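Local structure of glutathione S-transferase-like protein (Methylobacillus flagellatus, 4GLT) at residues A[33-37]-A[85-89]; A[112-116]-A[175-181]; A[160-166]-A[201-207]; A[166-170]-A[207-211]. The protein probably acts as a glutathione S-transferase, binding glutathione as a dimer of subunits that each pair a thioredoxin-like domain with an all-helical domain. All blocks are in the same frame, centred on the assembly; numbering follows the deposited sequence.

Contact 1 of 4, residues A[33-37]-A[85-89]. With GSH (glutathione), chain E.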
loop_
_atom_site.group_PDB
_atom_site.type_symbol
_atom_site.label_atom_id
_atom_site.label_comp_id
_atom_site.label_asym_id
_atom_site.label_seq_id
_atom_site.Cartn_x
_atom_site.Cartn_y
_atom_site.Cartn_z
ATOM N N TYR A 33 3.342 10.519 1.300
ATOM C CA TYR A 33 2.773 9.769 0.183
ATOM C C TYR A 33 2.335 10.722 -0.915
ATOM O O TYR A 33 2.463 10.417 -2.090
ATOM C CB TYR A 33 1.561 8.964 0.647
ATOM C CG TYR A 33 1.820 8.173 1.896
ATOM C CD1 TYR A 33 2.559 7.002 1.845
ATOM C CD2 TYR A 33 1.336 8.603 3.127
ATOM C CE1 TYR A 33 2.796 6.263 2.983
ATOM C CE2 TYR A 33 1.569 7.874 4.271
ATOM C CZ TYR A 33 2.304 6.704 4.192
ATOM O OH TYR A 33 2.555 5.972 5.327
ATOM N N ALA A 34 1.800 11.871 -0.511
ATOM C CA ALA A 34 1.424 12.909 -1.450
ATOM C C ALA A 34 2.687 13.448 -2.106
ATOM O O ALA A 34 2.724 13.670 -3.311
ATOM C CB ALA A 34 0.669 14.022 -0.744
ATOM N N ARG A 35 3.724 13.638 -1.299
ATOM C CA ARG A 35 4.974 14.189 -1.782
ATOM C C ARG A 35 5.599 13.290 -2.847
ATOM O O ARG A 35 6.134 13.779 -3.842
ATOM C CB ARG A 35 5.950 14.416 -0.620
ATOM C CG ARG A 35 7.203 15.169 -1.030
ATOM C CD ARG A 35 8.219 15.284 0.094
ATOM N NE ARG A 35 9.325 16.161 -0.289
ATOM C CZ ARG A 35 10.378 16.425 0.477
ATOM N NH1 ARG A 35 10.487 15.882 1.678
ATOM N NH2 ARG A 35 11.314 17.244 0.037
ATOM N N LYS A 36 5.549 11.981 -2.622
ATOM C CA LYS A 36 6.066 11.016 -3.589
ATOM C C LYS A 36 5.345 11.228 -4.925
ATOM O O LYS A 36 5.975 11.239 -5.991
ATOM C CB LYS A 36 5.885 9.575 -3.065
ATOM C CG LYS A 36 6.386 8.471 -3.999
ATOM C CD LYS A 36 6.036 7.069 -3.486
ATOM C CE LYS A 36 4.582 7.008 -3.018
ATOM N NZ LYS A 36 4.052 5.618 -2.913
ATOM N N VAL A 37 4.025 11.416 -4.862
ATOM C CA VAL A 37 3.223 11.694 -6.058
ATOM C C VAL A 37 3.604 13.034 -6.702
ATOM O O VAL A 37 3.804 13.118 -7.909
ATOM C CB VAL A 37 1.707 11.682 -5.748
ATOM C CG1 VAL A 37 0.906 11.940 -7.007
ATOM C CG2 VAL A 37 1.299 10.350 -5.148
ATOM N N SER A 85 -1.259 6.113 -3.465
ATOM C CA SER A 85 -0.095 6.678 -4.087
ATOM C C SER A 85 0.576 5.678 -5.000
ATOM O O SER A 85 1.093 6.055 -6.024
ATOM C CB SER A 85 0.884 7.174 -3.035
ATOM O OG SER A 85 1.427 6.109 -2.303
ATOM N N ARG A 86 0.594 4.411 -4.624
ATOM C CA ARG A 86 1.229 3.399 -5.460
ATOM C C ARG A 86 0.578 3.202 -6.828
ATOM O O ARG A 86 1.265 3.025 -7.814
ATOM C CB ARG A 86 1.414 2.088 -4.705
ATOM C CG ARG A 86 2.378 2.236 -3.555
ATOM C CD ARG A 86 3.061 0.945 -3.188
ATOM N NE ARG A 86 2.386 0.281 -2.091
ATOM C CZ ARG A 86 2.647 -0.953 -1.692
ATOM N NH1 ARG A 86 3.569 -1.668 -2.302
ATOM N NH2 ARG A 86 1.967 -1.472 -0.688
ATOM N N VAL A 87 -0.742 3.238 -6.876
ATOM C CA VAL A 87 -1.469 3.201 -8.134
ATOM C C VAL A 87 -1.191 4.470 -8.967
ATOM O O VAL A 87 -0.842 4.384 -10.152
ATOM C CB VAL A 87 -2.983 3.066 -7.884
ATOM C CG1 VAL A 87 -3.724 2.862 -9.200
ATOM C CG2 VAL A 87 -3.252 1.924 -6.908
ATOM N N ILE A 88 -1.339 5.634 -8.328
ATOM C CA ILE A 88 -1.200 6.943 -8.974
ATOM C C ILE A 88 0.140 7.134 -9.687
ATOM O O ILE A 88 0.206 7.642 -10.806
ATOM C CB ILE A 88 -1.379 8.079 -7.938
ATOM C CG1 ILE A 88 -2.815 8.073 -7.401
ATOM C CG2 ILE A 88 -1.086 9.433 -8.572
ATOM C CD1 ILE A 88 -3.005 8.900 -6.151
ATOM N N VAL A 89 1.201 6.735 -9.007
ATOM C CA VAL A 89 2.558 6.773 -9.538
ATOM C C VAL A 89 2.818 5.826 -10.723
ATOM O O VAL A 89 3.734 6.059 -11.523
ATOM C CB VAL A 89 3.565 6.456 -8.408
ATOM C CG1 VAL A 89 4.787 5.736 -8.954
ATOM C CG2 VAL A 89 3.957 7.729 -7.671
HETATM N N1 GSH E . -1.473 4.172 1.312
HETATM C CA1 GSH E . -1.808 5.590 1.058
HETATM C C1 GSH E . -0.834 6.024 0.006
HETATM O O11 GSH E . -1.105 6.977 -0.743
HETATM O O12 GSH E . 0.230 5.376 -0.094
HETATM C CB1 GSH E . -1.707 6.392 2.369
HETATM C CG1 GSH E . -2.110 7.865 2.209
HETATM C CD1 GSH E . -1.970 8.619 3.529
HETATM O OE1 GSH E . -1.715 8.018 4.562
HETATM N N2 GSH E . -2.143 9.946 3.482
HETATM C CA2 GSH E . -2.187 10.864 4.625
HETATM C C2 GSH E . -0.855 11.069 5.305
HETATM O O2 GSH E . 0.182 11.096 4.657
HETATM C CB2 GSH E . -3.256 10.430 5.619
HETATM S SG2 GSH E . -4.915 10.628 4.930
HETATM N N3 GSH E . -0.871 11.237 6.624
HETATM C CA3 GSH E . 0.347 11.358 7.411
HETATM C C3 GSH E . 0.808 12.790 7.585
HETATM O O31 GSH E . 1.546 13.063 8.559
HETATM O O32 GSH E . 0.451 13.650 6.747
#
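Y33, whose CB lies 4.1 Å from S85 OG, has a ring with glutathione CB1 over one face, 3.8 Å above the plane and toward the rim, while the peptide carbon C2 of glutathione sits in plane at its edge. Glutathione thus meets both face and edge of the ring, and its γ-glutamyl carboxylate arrives at the first turn of helix 85-93. S85 grips both oxygens: its N donates to O11 of glutathione (2.9 Å, 149° at the hydrogen), and its OG bonds to O12 of glutathione at 2.6 Å. On the protein side the same hydroxyl accepts from K36 NZ at 2.7 Å, the lysine chain turning at chi3 (46°) to bring its ammonium over. K36 also forms salt bridges with E116 and D120, which fix the ammonium, consistent with a second shell orienting the S85 hydroxyl. Below this polar layer V37 CG1 meets I88 CG2 at 3.6 Å, the two side chains crossing at about a right angle, and V37 CG2 rests on S85 CB. Segments 33-37 and 85-89 run parallel, 2° apart, within the thioredoxin-like domain; V37 also packs on L25 of strand 24-27, Y33 on helix 106-133 and V89 on helix 176-191.

Contact 2 of 4, residues A[112-116]-A[175-181]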
loop_
_atom_site.group_PDB
_atom_site.type_symbol
_atom_site.label_atom_id
_atom_site.label_comp_id
_atom_site.label_asym_id
_atom_site.label_seq_id
_atom_site.Cartn_x
_atom_site.Cartn_y
_atom_site.Cartn_z
ATOM N N VAL A 112 12.359 -2.226 -8.163
ATOM C CA VAL A 112 11.924 -0.862 -7.871
ATOM C C VAL A 112 10.745 -0.843 -6.929
ATOM O O VAL A 112 10.716 -0.068 -5.972
ATOM C CB VAL A 112 11.553 -0.076 -9.148
ATOM C CG1 VAL A 112 10.675 1.123 -8.814
ATOM C CG2 VAL A 112 12.804 0.383 -9.867
ATOM N N ARG A 113 9.766 -1.698 -7.182
ATOM C CA ARG A 113 8.578 -1.699 -6.330
ATOM C C ARG A 113 8.866 -2.269 -4.927
ATOM O O ARG A 113 8.179 -1.928 -3.964
ATOM C CB ARG A 113 7.434 -2.435 -7.031
ATOM C CG ARG A 113 7.365 -2.119 -8.518
ATOM C CD ARG A 113 6.150 -1.280 -8.902
ATOM N NE ARG A 113 5.750 -0.296 -7.896
ATOM C CZ ARG A 113 4.659 0.466 -8.003
ATOM N NH1 ARG A 113 3.869 0.361 -9.061
ATOM N NH2 ARG A 113 4.354 1.339 -7.061
ATOM N N ARG A 114 9.894 -3.108 -4.806
ATOM C CA ARG A 114 10.289 -3.650 -3.503
ATOM C C ARG A 114 10.901 -2.565 -2.613
ATOM O O ARG A 114 10.444 -2.336 -1.468
ATOM C CB ARG A 114 11.237 -4.835 -3.676
ATOM C CG ARG A 114 11.312 -5.758 -2.470
ATOM C CD ARG A 114 12.710 -5.777 -1.881
ATOM N NE ARG A 114 12.929 -4.706 -0.923
ATOM C CZ ARG A 114 13.986 -3.903 -0.926
ATOM N NH1 ARG A 114 14.929 -4.036 -1.846
ATOM N NH2 ARG A 114 14.089 -2.960 -0.005
ATOM N N TRP A 115 11.907 -1.874 -3.150
ATOM C CA TRP A 115 12.440 -0.677 -2.493
ATOM C C TRP A 115 11.301 0.220 -2.009
ATOM O O TRP A 115 11.244 0.584 -0.824
ATOM C CB TRP A 115 13.307 0.138 -3.444
ATOM C CG TRP A 115 14.754 -0.238 -3.478
ATOM C CD1 TRP A 115 15.355 -1.053 -4.380
ATOM C CD2 TRP A 115 15.790 0.212 -2.588
ATOM N NE1 TRP A 115 16.706 -1.153 -4.111
ATOM C CE2 TRP A 115 17.000 -0.377 -3.023
ATOM C CE3 TRP A 115 15.817 1.065 -1.482
ATOM C CZ2 TRP A 115 18.217 -0.150 -2.382
ATOM C CZ3 TRP A 115 17.024 1.283 -0.843
ATOM C CH2 TRP A 115 18.207 0.682 -1.294
ATOM N N GLU A 116 10.403 0.577 -2.932
ATOM C CA GLU A 116 9.286 1.497 -2.636
ATOM C C GLU A 116 8.387 1.029 -1.488
ATOM O O GLU A 116 7.882 1.846 -0.708
ATOM C CB GLU A 116 8.422 1.721 -3.884
ATOM C CG GLU A 116 7.227 2.644 -3.662
ATOM C CD GLU A 116 6.124 2.469 -4.700
ATOM O OE1 GLU A 116 6.169 1.469 -5.448
ATOM O OE2 GLU A 116 5.204 3.326 -4.766
ATOM N N SER A 175 14.979 6.267 -10.059
ATOM C CA SER A 175 13.671 5.670 -10.223
ATOM C C SER A 175 12.736 6.041 -9.085
ATOM O O SER A 175 13.110 6.759 -8.151
ATOM C CB SER A 175 13.800 4.148 -10.312
ATOM O OG SER A 175 14.404 3.634 -9.140
ATOM N N LEU A 176 11.509 5.548 -9.192
ATOM C CA LEU A 176 10.543 5.627 -8.123
ATOM C C LEU A 176 11.208 5.263 -6.792
ATOM O O LEU A 176 10.910 5.857 -5.762
ATOM C CB LEU A 176 9.385 4.681 -8.434
ATOM C CG LEU A 176 8.213 4.631 -7.469
ATOM C CD1 LEU A 176 7.614 6.020 -7.295
ATOM C CD2 LEU A 176 7.166 3.628 -7.958
ATOM N N ALA A 177 12.123 4.293 -6.814
ATOM C CA ALA A 177 12.793 3.876 -5.585
ATOM C C ALA A 177 13.368 5.091 -4.852
ATOM O O ALA A 177 12.969 5.422 -3.730
ATOM C CB ALA A 177 13.892 2.874 -5.896
ATOM N N ASP A 178 14.305 5.764 -5.507
ATOM C CA ASP A 178 14.934 6.952 -4.947
ATOM C C ASP A 178 13.928 7.983 -4.446
ATOM O O ASP A 178 14.052 8.500 -3.333
ATOM C CB ASP A 178 15.851 7.524 -6.001
ATOM C CG ASP A 178 16.788 6.463 -6.532
ATOM O OD1 ASP A 178 17.712 6.087 -5.781
ATOM O OD2 ASP A 178 16.561 5.962 -7.654
ATOM N N ILE A 179 12.920 8.270 -5.253
ATOM C CA ILE A 179 11.920 9.224 -4.830
ATOM C C ILE A 179 11.308 8.782 -3.511
ATOM O O ILE A 179 11.118 9.588 -2.597
ATOM C CB ILE A 179 10.814 9.384 -5.880
ATOM C CG1 ILE A 179 11.400 9.960 -7.173
ATOM C CG2 ILE A 179 9.704 10.269 -5.341
ATOM C CD1 ILE A 179 10.366 10.245 -8.240
ATOM N N ALA A 180 11.014 7.493 -3.407
ATOM C CA ALA A 180 10.307 6.990 -2.245
ATOM C C ALA A 180 11.177 7.090 -1.007
ATOM O O ALA A 180 10.705 7.429 0.079
ATOM C CB ALA A 180 9.850 5.565 -2.471
ATOM N N VAL A 181 12.455 6.785 -1.177
ATOM C CA VAL A 181 13.405 6.881 -0.085
ATOM C C VAL A 181 13.606 8.333 0.359
ATOM O O VAL A 181 13.836 8.604 1.534
ATOM C CB VAL A 181 14.743 6.231 -0.481
ATOM C CG1 VAL A 181 15.865 6.666 0.447
ATOM C CG2 VAL A 181 14.586 4.721 -0.494
#
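E116 OE1 rests 3.5 Å from L176 CD2 across the helix pair while R113, one turn back on its own helix, grips it with two N-H groups. The bond from R113 NE to E116 OE1 is weak at 3.0 Å, and that from NH2 is modelled very short; the two groups are paired as a salt bridge, though its length is doubtful. L176 CD2 lies over one face of the guanidinium, so a single methyl touches both charged partners. E116 reaches it with CG anti to its backbone N (chi1 179°) and an extended chain. Van der Waals packing makes up the rest. V112 splits its branches, CG1 going to L176 CB at 3.8 Å and CG2 to S175 OG at 3.7 Å. W115 CB packs on A177 CB at 3.7 Å, and farther along its ring CE3 approaches V181 CG2. The small A177 and A180 allow the nearly parallel segment axes, 6° apart, to come within 8.2 Å. At the start of helix 176-191, S175 N donates to the anti lone pair of D178 OD2 (2.9 Å, 167°), and S175 OG accepts weakly from A177 N. This capping box, opening a buried helix in the heart of the C-terminal domain, is a hallmark of the glutathione S-transferase fold.

Contact 3 of 4, residues A[160-166]-A[201-207]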
loop_
_atom_site.group_PDB
_atom_site.type_symbol
_atom_site.label_atom_id
_atom_site.label_comp_id
_atom_site.label_asym_id
_atom_site.label_seq_id
_atom_site.Cartn_x
_atom_site.Cartn_y
_atom_site.Cartn_z
ATOM N N ASP A 160 20.354 1.388 4.126
ATOM C CA ASP A 160 21.710 1.900 4.208
ATOM C C ASP A 160 22.754 0.882 3.762
ATOM O O ASP A 160 23.749 1.252 3.150
ATOM C CB ASP A 160 22.036 2.407 5.613
ATOM C CG ASP A 160 23.406 3.064 5.682
ATOM O OD1 ASP A 160 24.281 2.541 6.400
ATOM O OD2 ASP A 160 23.612 4.091 4.999
ATOM N N GLN A 161 22.532 -0.392 4.073
ATOM C CA GLN A 161 23.434 -1.448 3.618
ATOM C C GLN A 161 23.336 -1.642 2.111
ATOM O O GLN A 161 24.329 -1.926 1.442
ATOM C CB GLN A 161 23.120 -2.766 4.318
ATOM C CG GLN A 161 23.671 -2.870 5.723
ATOM C CD GLN A 161 22.814 -3.757 6.600
ATOM O OE1 GLN A 161 23.305 -4.379 7.541
ATOM N NE2 GLN A 161 21.516 -3.821 6.294
ATOM N N ASP A 162 22.128 -1.490 1.584
ATOM C CA ASP A 162 21.895 -1.705 0.168
ATOM C C ASP A 162 22.483 -0.611 -0.711
ATOM O O ASP A 162 22.577 -0.771 -1.925
ATOM C CB ASP A 162 20.405 -1.880 -0.091
ATOM C CG ASP A 162 19.890 -3.177 0.466
ATOM O OD1 ASP A 162 20.723 -3.970 0.939
ATOM O OD2 ASP A 162 18.669 -3.410 0.433
ATOM N N LEU A 163 22.898 0.491 -0.097
ATOM C CA LEU A 163 23.422 1.621 -0.858
ATOM C C LEU A 163 24.924 1.780 -0.684
ATOM O O LEU A 163 25.493 2.812 -1.033
ATOM C CB LEU A 163 22.702 2.914 -0.473
ATOM C CG LEU A 163 21.243 3.023 -0.909
ATOM C CD1 LEU A 163 20.618 4.294 -0.351
ATOM C CD2 LEU A 163 21.115 2.977 -2.426
ATOM N N GLU A 164 25.567 0.749 -0.150
ATOM C CA GLU A 164 27.005 0.774 0.023
ATOM C C GLU A 164 27.706 1.251 -1.232
ATOM O O GLU A 164 28.372 2.290 -1.226
ATOM C CB GLU A 164 27.534 -0.604 0.417
ATOM C CG GLU A 164 27.772 -0.761 1.909
ATOM C CD GLU A 164 28.859 0.167 2.420
ATOM O OE1 GLU A 164 29.768 0.515 1.634
ATOM O OE2 GLU A 164 28.806 0.546 3.609
ATOM N N LYS A 165 27.554 0.490 -2.310
ATOM C CA LYS A 165 28.348 0.734 -3.509
ATOM C C LYS A 165 27.458 1.141 -4.666
ATOM O O LYS A 165 27.698 0.749 -5.810
ATOM C CB LYS A 165 29.127 -0.525 -3.894
ATOM C CG LYS A 165 29.205 -1.570 -2.795
ATOM C CD LYS A 165 29.751 -2.878 -3.346
ATOM C CE LYS A 165 28.905 -3.359 -4.514
ATOM N NZ LYS A 165 29.573 -4.455 -5.267
ATOM N N ARG A 166 26.433 1.927 -4.365
ATOM C CA ARG A 166 25.426 2.276 -5.353
ATOM C C ARG A 166 25.246 3.789 -5.466
ATOM O O ARG A 166 25.258 4.509 -4.465
ATOM C CB ARG A 166 24.081 1.629 -4.989
ATOM C CG ARG A 166 24.126 0.129 -4.717
ATOM C CD ARG A 166 22.766 -0.505 -4.993
ATOM N NE ARG A 166 22.462 -1.643 -4.122
ATOM C CZ ARG A 166 22.797 -2.905 -4.381
ATOM N NH1 ARG A 166 22.472 -3.867 -3.524
ATOM N NH2 ARG A 166 23.460 -3.207 -5.493
ATOM N N TYR A 201 23.614 6.692 9.157
ATOM C CA TYR A 201 23.465 6.019 7.877
ATOM C C TYR A 201 24.068 6.892 6.787
ATOM O O TYR A 201 23.363 7.679 6.150
ATOM C CB TYR A 201 21.986 5.744 7.585
ATOM C CG TYR A 201 21.221 5.121 8.741
ATOM C CD1 TYR A 201 21.317 3.762 9.019
ATOM C CD2 TYR A 201 20.395 5.894 9.550
ATOM C CE1 TYR A 201 20.618 3.189 10.073
ATOM C CE2 TYR A 201 19.692 5.333 10.603
ATOM C CZ TYR A 201 19.810 3.981 10.863
ATOM O OH TYR A 201 19.109 3.420 11.910
ATOM N N PRO A 202 25.384 6.754 6.573
ATOM C CA PRO A 202 26.121 7.624 5.660
ATOM C C PRO A 202 25.695 7.484 4.204
ATOM O O PRO A 202 25.620 8.486 3.493
ATOM C CB PRO A 202 27.585 7.192 5.851
ATOM C CG PRO A 202 27.522 5.830 6.455
ATOM C CD PRO A 202 26.264 5.806 7.276
ATOM N N ASN A 203 25.419 6.261 3.759
ATOM C CA ASN A 203 24.929 6.056 2.397
ATOM C C ASN A 203 23.583 6.757 2.176
ATOM O O ASN A 203 23.351 7.359 1.139
ATOM C CB ASN A 203 24.804 4.565 2.075
ATOM C CG ASN A 203 26.109 3.819 2.248
ATOM O OD1 ASN A 203 27.108 4.124 1.588
ATOM N ND2 ASN A 203 26.105 2.819 3.123
ATOM N N LEU A 204 22.701 6.674 3.161
ATOM C CA LEU A 204 21.383 7.287 3.043
ATOM C C LEU A 204 21.483 8.810 3.012
ATOM O O LEU A 204 20.843 9.461 2.192
ATOM C CB LEU A 204 20.460 6.833 4.177
ATOM C CG LEU A 204 19.781 5.459 4.082
ATOM C CD1 LEU A 204 18.697 5.312 5.149
ATOM C CD2 LEU A 204 19.183 5.237 2.700
ATOM N N ALA A 205 22.292 9.370 3.905
ATOM C CA ALA A 205 22.515 10.811 3.931
ATOM C C ALA A 205 23.097 11.297 2.599
ATOM O O ALA A 205 22.700 12.345 2.088
ATOM C CB ALA A 205 23.426 11.187 5.088
ATOM N N ARG A 206 24.032 10.530 2.043
ATOM C CA ARG A 206 24.559 10.802 0.705
ATOM C C ARG A 206 23.473 10.772 -0.370
ATOM O O ARG A 206 23.454 11.606 -1.278
ATOM C CB ARG A 206 25.634 9.788 0.337
ATOM C CG ARG A 206 25.859 9.680 -1.164
ATOM C CD ARG A 206 27.198 9.028 -1.488
ATOM N NE ARG A 206 27.327 7.720 -0.852
ATOM C CZ ARG A 206 26.762 6.607 -1.311
ATOM N NH1 ARG A 206 26.022 6.641 -2.415
ATOM N NH2 ARG A 206 26.928 5.459 -0.666
ATOM N N HIS A 207 22.584 9.788 -0.277
ATOM C CA HIS A 207 21.473 9.677 -1.205
ATOM C C HIS A 207 20.578 10.895 -1.027
ATOM O O HIS A 207 20.184 11.539 -1.996
ATOM C CB HIS A 207 20.689 8.395 -0.929
ATOM C CG HIS A 207 19.616 8.104 -1.935
ATOM N ND1 HIS A 207 18.338 8.621 -1.841
ATOM C CD2 HIS A 207 19.628 7.334 -3.051
ATOM C CE1 HIS A 207 17.613 8.184 -2.855
ATOM N NE2 HIS A 207 18.375 7.407 -3.609
#
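D160, in the last turn of helix 142-162, meets the start of helix 202-212, at the N-cap residue Y201 and at N203 and L204, tying two helices of the all-helical glutathione S-transferase C-terminal domain together. A trans first torsion (chi1 -175°) carries the D160 carboxylate in front of the helix start, where OD2 accepts from L204 N at 3.3 Å, met nearly along the C-O bond. The position suits a negative charge, which the helix dipole would be expected to stabilise. D160 CB lies 3.7 Å from Y201 CD1, and CG is in plane at the ring edge. Its carbonyl is used too: N203 ND2 donates weakly to D160 O at 2.8 Å. L163 follows, its CD1 against L204 CD2 at 3.5 Å with the side chains at about a right angle, while its CB packs on N203 CB. W115 of helix 106-133 also touches L163. The L163 carbonyl accepts from R206 NH2 at 3.0 Å, a fairly straight bond (160°) with the oxygen in the guanidinium plane; the arginine chain bends at chi3 (55°) to present that edge to the turn. E164 adds mainly a backbone carbonyl near the same group. Three residues beyond L163, the chain gives the arginine a second carbonyl: R166 O accepts from R206 NH1 at 3.1 Å, the nitrogen lying nearly along the C=O axis.

Contact 4 of 4, residues A[166-170]-A[207-211]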
loop_
_atom_site.group_PDB
_atom_site.type_symbol
_atom_site.label_atom_id
_atom_site.label_comp_id
_atom_site.label_asym_id
_atom_site.label_seq_id
_atom_site.Cartn_x
_atom_site.Cartn_y
_atom_site.Cartn_z
ATOM N N ARG A 166 26.433 1.927 -4.365
ATOM C CA ARG A 166 25.426 2.276 -5.353
ATOM C C ARG A 166 25.246 3.789 -5.466
ATOM O O ARG A 166 25.258 4.509 -4.465
ATOM C CB ARG A 166 24.081 1.629 -4.989
ATOM C CG ARG A 166 24.126 0.129 -4.717
ATOM C CD ARG A 166 22.766 -0.505 -4.993
ATOM N NE ARG A 166 22.462 -1.643 -4.122
ATOM C CZ ARG A 166 22.797 -2.905 -4.381
ATOM N NH1 ARG A 166 22.472 -3.867 -3.524
ATOM N NH2 ARG A 166 23.460 -3.207 -5.493
ATOM N N LYS A 167 25.163 4.305 -6.683
ATOM C CA LYS A 167 24.743 5.685 -6.855
ATOM C C LYS A 167 23.263 5.893 -6.509
ATOM O O LYS A 167 22.911 6.802 -5.773
ATOM C CB LYS A 167 25.034 6.163 -8.276
ATOM C CG LYS A 167 26.480 5.984 -8.734
ATOM C CD LYS A 167 27.476 6.551 -7.735
ATOM C CE LYS A 167 28.817 6.840 -8.383
ATOM N NZ LYS A 167 29.534 5.607 -8.808
ATOM N N TRP A 168 22.422 4.988 -7.001
ATOM C CA TRP A 168 20.967 5.054 -6.869
ATOM C C TRP A 168 20.491 3.672 -6.469
ATOM O O TRP A 168 21.270 2.732 -6.494
ATOM C CB TRP A 168 20.279 5.462 -8.173
ATOM C CG TRP A 168 20.513 6.869 -8.632
ATOM C CD1 TRP A 168 21.154 7.254 -9.763
ATOM C CD2 TRP A 168 20.083 8.070 -7.990
ATOM N NE1 TRP A 168 21.161 8.613 -9.866
ATOM C CE2 TRP A 168 20.512 9.142 -8.787
ATOM C CE3 TRP A 168 19.384 8.346 -6.818
ATOM C CZ2 TRP A 168 20.264 10.461 -8.452
ATOM C CZ3 TRP A 168 19.142 9.654 -6.488
ATOM C CH2 TRP A 168 19.580 10.697 -7.300
ATOM N N CYS A 169 19.232 3.547 -6.060
ATOM C CA CYS A 169 18.736 2.278 -5.538
ATOM C C CYS A 169 18.778 1.107 -6.513
ATOM O O CYS A 169 19.221 0.032 -6.153
ATOM C CB CYS A 169 17.292 2.437 -5.067
ATOM S SG CYS A 169 17.066 3.517 -3.656
ATOM N N VAL A 170 18.349 1.311 -7.748
ATOM C CA VAL A 170 18.296 0.202 -8.686
ATOM C C VAL A 170 19.027 0.513 -9.982
ATOM O O VAL A 170 18.943 1.615 -10.516
ATOM C CB VAL A 170 16.841 -0.175 -9.037
ATOM C CG1 VAL A 170 16.814 -1.282 -10.088
ATOM C CG2 VAL A 170 16.068 -0.582 -7.789
ATOM N N HIS A 207 22.584 9.788 -0.277
ATOM C CA HIS A 207 21.473 9.677 -1.205
ATOM C C HIS A 207 20.578 10.895 -1.027
ATOM O O HIS A 207 20.184 11.539 -1.996
ATOM C CB HIS A 207 20.689 8.395 -0.929
ATOM C CG HIS A 207 19.616 8.104 -1.935
ATOM N ND1 HIS A 207 18.338 8.621 -1.841
ATOM C CD2 HIS A 207 19.628 7.334 -3.051
ATOM C CE1 HIS A 207 17.613 8.184 -2.855
ATOM N NE2 HIS A 207 18.375 7.407 -3.609
ATOM N N TYR A 208 20.267 11.204 0.228
ATOM C CA TYR A 208 19.414 12.335 0.562
ATOM C C TYR A 208 20.032 13.623 0.046
ATOM O O TYR A 208 19.328 14.556 -0.349
ATOM C CB TYR A 208 19.217 12.423 2.077
ATOM C CG TYR A 208 18.117 13.370 2.494
ATOM C CD1 TYR A 208 16.798 13.137 2.127
ATOM C CD2 TYR A 208 18.392 14.492 3.263
ATOM C CE1 TYR A 208 15.785 13.999 2.510
ATOM C CE2 TYR A 208 17.386 15.359 3.650
ATOM C CZ TYR A 208 16.084 15.108 3.271
ATOM O OH TYR A 208 15.078 15.967 3.656
ATOM N N ALA A 209 21.359 13.666 0.056
ATOM C CA ALA A 209 22.084 14.801 -0.485
ATOM C C ALA A 209 21.749 14.975 -1.960
ATOM O O ALA A 209 21.227 16.013 -2.364
ATOM C CB ALA A 209 23.579 14.616 -0.293
ATOM N N ALA A 210 22.051 13.955 -2.762
ATOM C CA ALA A 210 21.683 13.958 -4.177
ATOM C C ALA A 210 20.230 14.409 -4.402
ATOM O O ALA A 210 19.961 15.249 -5.253
ATOM C CB ALA A 210 21.906 12.580 -4.778
ATOM N N MET A 211 19.302 13.835 -3.641
ATOM C CA MET A 211 17.876 14.159 -3.761
ATOM C C MET A 211 17.551 15.623 -3.461
ATOM O O MET A 211 16.770 16.259 -4.171
ATOM C CB MET A 211 17.050 13.262 -2.832
ATOM C CG MET A 211 17.132 11.778 -3.154
ATOM S SD MET A 211 16.423 11.372 -4.761
ATOM C CE MET A 211 14.831 12.172 -4.614
#
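The non-helical backbone of 166-170 passes helix 202-212 with W168 CA 7.3 Å from H207 CA, and no hydrogen bond joins the two segments, so the contact between W168 and H207 is made by their side chains. The indole turns its edge to the imidazole in an offset edge-to-face pair: centroids of the W168 six-membered ring and the H207 ring are 5.3 Å apart, planes at 90°. The nearest atoms are W168 CE3 and H207 NE2, at 3.5 Å. One helical turn on, the far end of the indole meets two more side chains: CH2 lies 3.9 Å from A210 CB, and CZ3 lies 3.7 Å from M211 SD. The latter is a Met-aromatic contact in which the sulfur stands obliquely to the ring, brought round by a methionine chain bent at chi2 (-65°) and chi3. C169 SG approaches the imidazole too, 4.1 Å from H207 NE2 and likewise oblique. F174 adds another edge-to-face ring to W168. The polar end of the histidine is held by D178 of helix 176-191, whose OD1 also accepts from C169 N. One buried carboxylate oxygen thus fixes both sides of the contact; it would be expected to favour a proton on H207 NE2 and may raise the pKa of the imidazole.

Contacts 1 and 2 are buried near the centre of the chain and touch each other: helix 85-93 of the thioredoxin-like domain packs on helices 106-133 and 176-191 of the helical one. Contact 1 alone of the four holds bound glutathione, through polar groups above an apolar base; contact 2 is mostly apolar, with a buried ion pair within segment 112-116. Contacts 3 and 4 are partly buried and lie toward the surface, their centres about 19 and 16 Å from the centre of the chain; they share R166 and H207, and both use helix 202-212, which helix 176-191 links to contact 2. Contact 3 relies on hydrogen bonds to backbone carbonyls and a carboxylate, with some leucine packing, contact 4 on rings and sulfur.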